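Local coordinates for uncharacterized metal-dependent hydrolase (Pyrococcus horikoshii, PDB 3IGH), which probably acts as a metal-dependent amidohydrolase that hydrolyses carbon-nitrogen bonds other than peptide bonds, although its substrate is unknown, at residues G29-A34 and L459-A465. Residue numbers count along the deposited sequence, not the author numbering.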
ATOM      1  N   GLY A  29      -1.421 -14.828 -11.605  1.00 46.00           N
ATOM      2  CA  GLY A  29      -0.898 -15.237 -10.308  1.00 41.52           C
ATOM      3  C   GLY A  29      -1.897 -15.893  -9.378  1.00 41.67           C
ATOM      4  O   GLY A  29      -1.586 -16.113  -8.214  1.00 46.47           O
ATOM      5  N   LYS A  30      -3.094 -16.202  -9.874  1.00 36.79           N
ATOM      6  CA  LYS A  30      -4.106 -16.894  -9.061  1.00 39.10           C
ATOM      7  C   LYS A  30      -4.638 -18.158  -9.727  1.00 40.73           C
ATOM      8  O   LYS A  30      -4.806 -18.192 -10.939  1.00 42.60           O
ATOM      9  CB  LYS A  30      -5.264 -15.955  -8.711  1.00 46.23           C
ATOM     10  CG  LYS A  30      -4.917 -14.913  -7.647  1.00 51.11           C
ATOM     11  CD  LYS A  30      -6.157 -14.447  -6.904  1.00 68.15           C
ATOM     12  CE  LYS A  30      -5.792 -13.617  -5.677  1.00 66.12           C
ATOM     13  NZ  LYS A  30      -6.977 -13.381  -4.809  1.00 76.24           N
ATOM     14  N   VAL A  31      -4.893 -19.190  -8.922  1.00 35.96           N
ATOM     15  CA  VAL A  31      -5.513 -20.430  -9.391  1.00 39.52           C
ATOM     16  C   VAL A  31      -6.990 -20.170  -9.698  1.00 42.61           C
ATOM     17  O   VAL A  31      -7.712 -19.603  -8.875  1.00 44.09           O
ATOM     18  CB  VAL A  31      -5.380 -21.564  -8.336  1.00 38.68           C
ATOM     19  CG1 VAL A  31      -6.177 -22.801  -8.748  1.00 35.24           C
ATOM     20  CG2 VAL A  31      -3.892 -21.916  -8.091  1.00 33.92           C
ATOM     21  N   ILE A  32      -7.441 -20.556 -10.888  1.00 39.00           N
ATOM     22  CA  ILE A  32      -8.865 -20.385 -11.233  1.00 39.20           C
ATOM     23  C   ILE A  32      -9.608 -21.692 -11.503  1.00 44.55           C
ATOM     24  O   ILE A  32     -10.844 -21.749 -11.444  1.00 42.75           O
ATOM     25  CB  ILE A  32      -9.069 -19.363 -12.371  1.00 47.14           C
ATOM     26  CG1 ILE A  32      -8.314 -19.774 -13.632  1.00 49.03           C
ATOM     27  CG2 ILE A  32      -8.607 -17.988 -11.919  1.00 39.33           C
ATOM     28  CD1 ILE A  32      -8.843 -19.115 -14.890  1.00 59.40           C
ATOM     29  N   TYR A  33      -8.842 -22.742 -11.786  1.00 37.85           N
ATOM     30  CA  TYR A  33      -9.361 -24.094 -11.880  1.00 42.76           C
ATOM     31  C   TYR A  33      -8.335 -25.076 -11.309  1.00 38.27           C
ATOM     32  O   TYR A  33      -7.142 -24.954 -11.568  1.00 35.96           O
ATOM     33  CB  TYR A  33      -9.717 -24.453 -13.335  1.00 44.17           C
ATOM     34  CG  TYR A  33     -10.177 -25.888 -13.512  1.00 45.19           C
ATOM     35  CD1 TYR A  33     -11.475 -26.272 -13.171  1.00 50.49           C
ATOM     36  CD2 TYR A  33      -9.310 -26.861 -14.011  1.00 50.82           C
ATOM     37  CE1 TYR A  33     -11.896 -27.589 -13.317  1.00 54.15           C
ATOM     38  CE2 TYR A  33      -9.720 -28.177 -14.164  1.00 53.94           C
ATOM     39  CZ  TYR A  33     -11.010 -28.536 -13.813  1.00 52.32           C
ATOM     40  OH  TYR A  33     -11.412 -29.843 -13.964  1.00 54.42           O
ATOM     41  N   ALA A  34      -8.822 -26.021 -10.507  1.00 35.74           N
ATOM     42  CA  ALA A  34      -8.028 -27.146 -10.022  1.00 44.55           C
ATOM     43  C   ALA A  34      -8.862 -28.395 -10.249  1.00 41.36           C
ATOM     44  O   ALA A  34      -9.956 -28.513  -9.691  1.00 46.16           O
ATOM     45  CB  ALA A  34      -7.717 -26.988  -8.526  1.00 32.86           C
ATOM     46  N   LEU A 459      -3.643 -24.631  -3.211  1.00 33.07           N
ATOM     47  CA  LEU A 459      -3.669 -24.401  -4.664  1.00 37.13           C
ATOM     48  C   LEU A 459      -5.073 -24.666  -5.207  1.00 38.25           C
ATOM     49  O   LEU A 459      -5.259 -25.237  -6.281  1.00 44.04           O
ATOM     50  CB  LEU A 459      -2.568 -25.189  -5.400  1.00 35.26           C
ATOM     51  CG  LEU A 459      -1.107 -24.798  -5.127  1.00 36.58           C
ATOM     52  CD1 LEU A 459      -0.144 -25.859  -5.666  1.00 36.00           C
ATOM     53  CD2 LEU A 459      -0.738 -23.398  -5.676  1.00 33.83           C
ATOM     54  N   GLU A 460      -6.058 -24.235  -4.426  1.00 44.66           N
ATOM     55  CA  GLU A 460      -7.466 -24.290  -4.805  1.00 45.63           C
ATOM     56  C   GLU A 460      -7.825 -22.951  -5.450  1.00 45.23           C
ATOM     57  O   GLU A 460      -7.081 -21.981  -5.274  1.00 39.50           O
ATOM     58  CB  GLU A 460      -8.320 -24.560  -3.563  1.00 43.80           C
ATOM     59  CG  GLU A 460      -8.181 -25.991  -3.047  1.00 57.81           C
ATOM     60  CD  GLU A 460      -8.692 -26.186  -1.627  1.00 66.49           C
ATOM     61  OE1 GLU A 460      -8.410 -27.258  -1.047  1.00 77.20           O
ATOM     62  OE2 GLU A 460      -9.370 -25.282  -1.089  1.00 62.59           O
ATOM     63  N   PRO A 461      -8.930 -22.900  -6.233  1.00 45.91           N
ATOM     64  CA  PRO A 461      -9.408 -21.632  -6.818  1.00 44.37           C
ATOM     65  C   PRO A 461      -9.541 -20.473  -5.819  1.00 41.48           C
ATOM     66  O   PRO A 461     -10.051 -20.658  -4.714  1.00 41.96           O
ATOM     67  CB  PRO A 461     -10.778 -22.011  -7.399  1.00 46.08           C
ATOM     68  CG  PRO A 461     -10.625 -23.449  -7.763  1.00 48.27           C
ATOM     69  CD  PRO A 461      -9.767 -24.040  -6.669  1.00 44.61           C
ATOM     70  N   GLY A 462      -9.051 -19.296  -6.208  1.00 43.61           N
ATOM     71  CA  GLY A 462      -9.067 -18.122  -5.339  1.00 45.64           C
ATOM     72  C   GLY A 462      -7.720 -17.851  -4.682  1.00 48.41           C
ATOM     73  O   GLY A 462      -7.413 -16.713  -4.322  1.00 51.72           O
ATOM     74  N   PHE A 463      -6.912 -18.897  -4.532  1.00 44.11           N
ATOM     75  CA  PHE A 463      -5.598 -18.771  -3.912  1.00 43.30           C
ATOM     76  C   PHE A 463      -4.545 -18.297  -4.910  1.00 46.36           C
ATOM     77  O   PHE A 463      -4.661 -18.558  -6.111  1.00 41.55           O
ATOM     78  CB  PHE A 463      -5.173 -20.100  -3.286  1.00 41.71           C
ATOM     79  CG  PHE A 463      -5.854 -20.408  -1.976  1.00 39.13           C
ATOM     80  CD1 PHE A 463      -7.103 -21.030  -1.944  1.00 34.72           C
ATOM     81  CD2 PHE A 463      -5.237 -20.085  -0.767  1.00 34.84           C
ATOM     82  CE1 PHE A 463      -7.726 -21.320  -0.726  1.00 39.64           C
ATOM     83  CE2 PHE A 463      -5.848 -20.363   0.457  1.00 34.78           C
ATOM     84  CZ  PHE A 463      -7.096 -20.984   0.479  1.00 35.36           C
ATOM     85  N   LYS A 464      -3.532 -17.587  -4.410  1.00 37.22           N
ATOM     86  CA  LYS A 464      -2.361 -17.233  -5.211  1.00 38.80           C
ATOM     87  C   LYS A 464      -1.640 -18.509  -5.656  1.00 43.11           C
ATOM     88  O   LYS A 464      -1.516 -19.463  -4.883  1.00 36.66           O
ATOM     89  CB  LYS A 464      -1.387 -16.343  -4.430  1.00 37.98           C
ATOM     90  CG  LYS A 464      -1.888 -14.928  -4.165  1.00 45.66           C
ATOM     91  CD  LYS A 464      -0.752 -14.011  -3.709  1.00 43.48           C
ATOM     92  CE  LYS A 464      -1.245 -12.580  -3.554  1.00 65.76           C
ATOM     93  NZ  LYS A 464      -0.131 -11.594  -3.424  1.00 73.66           N
ATOM     94  N   ALA A 465      -1.167 -18.515  -6.898  1.00 35.52           N
ATOM     95  CA  ALA A 465      -0.464 -19.670  -7.453  1.00 38.86           C
ATOM     96  C   ALA A 465       1.011 -19.648  -7.064  1.00 35.59           C
ATOM     97  O   ALA A 465       1.894 -19.443  -7.908  1.00 37.58           O
ATOM     98  CB  ALA A 465      -0.623 -19.712  -8.973  1.00 37.52           C
TER
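An edge strand need not leave its outer side bare, and here a loop from near the C-terminus lines that edge: residues 459-465, between helix 436-450 and strand 467-470, run antiparallel to 29-34, which lies on strand 30-35, one of the two outer strands of a small four-stranded sheet. Pairing is regular only around Lys30 and Lys464, a non-hydrogen-bonded pair with CA atoms 4.2 Å apart. Flanking it, Ala465 N donates to Gly29 O (2.8 Å) and Val31 N to Phe463 O (2.9 Å). Beyond this bridge the loop departs from strand geometry in a type II turn from Glu460 to Phe463, yet Gly462 N still reaches Val31 O at 3.0 Å, so both backbone polar groups of Val31 are engaged. Gly462, with phi near 101°, occupies the turn position where a CB would crowd the preceding carbonyl. Val31 points into the hollow of the loop: its CG2 lies 4.2 Å from Leu459 CD2 and 4.0 Å from Ala465 CB, and its CG1 4.3 Å from Pro461 CD. A classic beta bulge, in which Ile32 and Tyr33 both face Val25, shifts the strand by one residue, so that Ala34, like Val31, turns toward the loop, its CB 4.0 Å from Pro461 CD. Leu24 on strand 23-27 touches both Val31 and Ala34, while Ile32 and Tyr33 point away and pack on Ser27 and Leu46 of the second subunit. Joining the chain's two ends this way is characteristic of the small beta domain accompanying the TIM barrel in many amidohydrolases.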